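Local coordinates for methyltransferase domain-containing protein (Pyrococcus horikoshii, PDB 1VE3), which binds S-adenosylmethionine and is a SAM-dependent methyltransferase, probably passing the methyl group of this cofactor to a substrate that the structure does not show, at the interface of chains A and B. Sequence-based numbering; all coordinates share one arbitrary frame. Chains: chain A/B, hypothetical protein PH0226.

The interface of chains A and B. Residues chain A 17, 19, 22; chain B 114-115, 120, 175, 190-192.
The backbone O of B:His115 is shared by A:Gln19 and a bridging water. The amide NE2 of A:Gln19 donates to it over 2.8 Å. This bond is nearly straight (170° at H); the oxygen lies close to the amide plane, whereas NE2 stands above the carbonyl plane rather than on a lone pair. A:Gln19 also meets B:Glu120 at the start of helix 19-34: its backbone N donates to the carboxylate OE2, 2.8 Å away, on the syn lone pair. The carboxylate thus caps the helix N-terminus, whose dipole would be expected to favour its negative charge. CG of A:Gln19, anti to the carbonyl carbon (chi1 -62°), passes this carboxylate at 3.3 Å from OE2. The chain, extended beyond CG, carries the amide on to B:His115, steeply turned against the carboxylate.

Water 1 ties both chains together, meeting the backbone O of A:Asn17 at 2.6 Å, OE1 of B:Glu120 and ND2 of B:Asn192, with a longer link to B:His115 O. B:Asn192 ND2 also donates to the backbone O of B:Val114 (3.0 Å), which holds its amide above one face of the A:Arg22 guanidinium, displaced from the centre. The two planes are almost parallel, 12° apart. A:Arg22, extended from CG to NE, lays NH2 against the aliphatic CG of B:Arg190 (3.3 Å), the side chains crossing at about a right angle, while B:Arg190 bends at chi3 and turns its own guanidinium aside. The methyl CG2 of B:Thr175 sits at the edge of the A:Arg22 guanidinium and meets A:Asn17 OD1 tip to tip. This patch forms part of the contact between the two subunits of the dimer; A:Gln19 is a residue known to bind S-adenosylmethionine in this protein, so the patch could link subunit contact to cofactor binding.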
ATOM      1  N   ASN A  17      -7.036  -1.686  -3.333  1.00 34.99           N
ATOM      2  CA  ASN A  17      -6.050  -2.762  -3.444  1.00 36.06           C
ATOM      3  C   ASN A  17      -4.676  -2.312  -3.944  1.00 35.82           C
ATOM      4  O   ASN A  17      -3.760  -3.127  -4.069  1.00 35.48           O
ATOM      5  CB  ASN A  17      -6.583  -3.885  -4.334  1.00 39.12           C
ATOM      6  CG  ASN A  17      -7.716  -4.649  -3.680  1.00 41.73           C
ATOM      7  OD1 ASN A  17      -7.573  -5.163  -2.569  1.00 43.71           O
ATOM      8  ND2 ASN A  17      -8.852  -4.729  -4.367  1.00 41.44           N
ATOM      9  N   GLN A  19      -0.964  -0.474  -3.832  1.00 32.36           N
ATOM     10  CA  GLN A  19       0.063  -0.434  -2.802  1.00 30.97           C
ATOM     11  C   GLN A  19      -0.024   0.913  -2.077  1.00 30.49           C
ATOM     12  O   GLN A  19       0.216   0.991  -0.873  1.00 29.70           O
ATOM     13  CB  GLN A  19       1.460  -0.614  -3.418  1.00 31.23           C
ATOM     14  CG  GLN A  19       1.682  -1.957  -4.122  1.00 31.99           C
ATOM     15  CD  GLN A  19       3.110  -2.142  -4.638  1.00 35.07           C
ATOM     16  OE1 GLN A  19       3.899  -1.196  -4.698  1.00 34.74           O
ATOM     17  NE2 GLN A  19       3.438  -3.367  -5.027  1.00 33.91           N
ATOM     18  N   ARG A  22      -2.963   0.706   0.476  1.00 31.70           N
ATOM     19  CA  ARG A  22      -2.635  -0.247   1.534  1.00 33.24           C
ATOM     20  C   ARG A  22      -1.621   0.347   2.498  1.00 32.14           C
ATOM     21  O   ARG A  22      -1.703   0.135   3.707  1.00 30.66           O
ATOM     22  CB  ARG A  22      -2.088  -1.546   0.942  1.00 36.34           C
ATOM     23  CG  ARG A  22      -3.129  -2.361   0.192  1.00 43.29           C
ATOM     24  CD  ARG A  22      -2.553  -3.686  -0.306  1.00 48.77           C
ATOM     25  NE  ARG A  22      -3.607  -4.565  -0.808  1.00 53.43           N
ATOM     26  CZ  ARG A  22      -3.419  -5.826  -1.187  1.00 55.84           C
ATOM     27  NH1 ARG A  22      -2.210  -6.368  -1.128  1.00 55.96           N
ATOM     28  NH2 ARG A  22      -4.446  -6.545  -1.623  1.00 56.37           N
TER
ATOM     29  N   VAL B 114       2.461 -11.407  -4.655  1.00 26.32           N
ATOM     30  CA  VAL B 114       1.342 -11.147  -3.745  1.00 27.03           C
ATOM     31  C   VAL B 114       1.219  -9.662  -3.463  1.00 25.98           C
ATOM     32  O   VAL B 114       0.182  -9.198  -3.009  1.00 26.79           O
ATOM     33  CB  VAL B 114       1.468 -11.899  -2.372  1.00 27.05           C
ATOM     34  CG1 VAL B 114       1.415 -13.402  -2.595  1.00 28.97           C
ATOM     35  CG2 VAL B 114       2.757 -11.505  -1.646  1.00 26.64           C
ATOM     36  N   HIS B 115       2.283  -8.917  -3.751  1.00 28.78           N
ATOM     37  CA  HIS B 115       2.314  -7.475  -3.520  1.00 29.00           C
ATOM     38  C   HIS B 115       1.735  -6.647  -4.662  1.00 29.20           C
ATOM     39  O   HIS B 115       1.559  -5.441  -4.524  1.00 28.36           O
ATOM     40  CB  HIS B 115       3.754  -7.010  -3.287  1.00 31.12           C
ATOM     41  CG  HIS B 115       4.273  -7.287  -1.912  1.00 32.68           C
ATOM     42  ND1 HIS B 115       4.008  -6.463  -0.839  1.00 33.07           N
ATOM     43  CD2 HIS B 115       5.030  -8.301  -1.432  1.00 32.47           C
ATOM     44  CE1 HIS B 115       4.582  -6.957   0.244  1.00 34.00           C
ATOM     45  NE2 HIS B 115       5.208  -8.072  -0.088  1.00 34.65           N
ATOM     46  N   GLU B 120      -0.701  -3.250 -11.470  1.00 27.66           N
ATOM     47  CA  GLU B 120       0.635  -2.969 -10.948  1.00 28.79           C
ATOM     48  C   GLU B 120       1.625  -3.983 -11.510  1.00 27.16           C
ATOM     49  O   GLU B 120       2.750  -3.632 -11.880  1.00 26.74           O
ATOM     50  CB  GLU B 120       0.652  -3.039  -9.411  1.00 28.76           C
ATOM     51  CG  GLU B 120      -0.365  -2.114  -8.737  1.00 31.23           C
ATOM     52  CD  GLU B 120      -0.348  -2.215  -7.217  1.00 33.72           C
ATOM     53  OE1 GLU B 120      -0.217  -3.349  -6.704  1.00 31.41           O
ATOM     54  OE2 GLU B 120      -0.480  -1.162  -6.542  1.00 31.72           O
ATOM     55  N   THR B 175      -8.168 -11.306  -4.202  1.00 38.42           N
ATOM     56  CA  THR B 175      -7.366 -11.105  -2.998  1.00 37.90           C
ATOM     57  C   THR B 175      -7.826 -12.072  -1.923  1.00 38.10           C
ATOM     58  O   THR B 175      -8.868 -12.711  -2.057  1.00 37.64           O
ATOM     59  CB  THR B 175      -7.507  -9.674  -2.425  1.00 37.18           C
ATOM     60  OG1 THR B 175      -8.838  -9.491  -1.928  1.00 37.47           O
ATOM     61  CG2 THR B 175      -7.212  -8.622  -3.496  1.00 34.73           C
ATOM     62  N   ARG B 190      -3.480  -9.265   3.831  1.00 38.52           N
ATOM     63  CA  ARG B 190      -4.229  -9.424   2.590  1.00 37.36           C
ATOM     64  C   ARG B 190      -3.220  -9.594   1.455  1.00 34.84           C
ATOM     65  O   ARG B 190      -2.321  -8.778   1.285  1.00 35.68           O
ATOM     66  CB  ARG B 190      -5.129  -8.208   2.327  1.00 38.65           C
ATOM     67  CG  ARG B 190      -5.762  -8.218   0.937  1.00 40.55           C
ATOM     68  CD  ARG B 190      -6.849  -7.160   0.763  1.00 43.15           C
ATOM     69  NE  ARG B 190      -8.107  -7.574   1.371  1.00 43.56           N
ATOM     70  CZ  ARG B 190      -8.549  -7.161   2.553  1.00 46.37           C
ATOM     71  NH1 ARG B 190      -9.711  -7.611   3.012  1.00 45.62           N
ATOM     72  NH2 ARG B 190      -7.841  -6.288   3.269  1.00 47.40           N
ATOM     73  N   PHE B 191      -3.362 -10.673   0.695  1.00 33.19           N
ATOM     74  CA  PHE B 191      -2.463 -10.962  -0.419  1.00 33.27           C
ATOM     75  C   PHE B 191      -3.207 -10.862  -1.739  1.00 31.59           C
ATOM     76  O   PHE B 191      -4.392 -11.181  -1.801  1.00 29.22           O
ATOM     77  CB  PHE B 191      -1.935 -12.401  -0.336  1.00 34.41           C
ATOM     78  CG  PHE B 191      -1.090 -12.694   0.865  1.00 36.96           C
ATOM     79  CD1 PHE B 191       0.222 -12.245   0.937  1.00 37.72           C
ATOM     80  CD2 PHE B 191      -1.598 -13.455   1.912  1.00 38.44           C
ATOM     81  CE1 PHE B 191       1.022 -12.556   2.040  1.00 39.21           C
ATOM     82  CE2 PHE B 191      -0.808 -13.770   3.020  1.00 39.28           C
ATOM     83  CZ  PHE B 191       0.504 -13.321   3.083  1.00 37.35           C
ATOM     84  N   ASN B 192      -2.514 -10.430  -2.792  1.00 30.53           N
ATOM     85  CA  ASN B 192      -3.122 -10.399  -4.121  1.00 30.88           C
ATOM     86  C   ASN B 192      -3.012 -11.861  -4.542  1.00 30.91           C
ATOM     87  O   ASN B 192      -1.946 -12.461  -4.402  1.00 31.42           O
ATOM     88  CB  ASN B 192      -2.318  -9.526  -5.088  1.00 29.33           C
ATOM     89  CG  ASN B 192      -2.623  -8.054  -4.934  1.00 28.57           C
ATOM     90  OD1 ASN B 192      -3.724  -7.607  -5.246  1.00 27.50           O
ATOM     91  ND2 ASN B 192      -1.647  -7.289  -4.458  1.00 24.59           N
TER
HETATM   92  O   HOH W   1      -1.450  -4.363  -4.284  1.00 28.93           O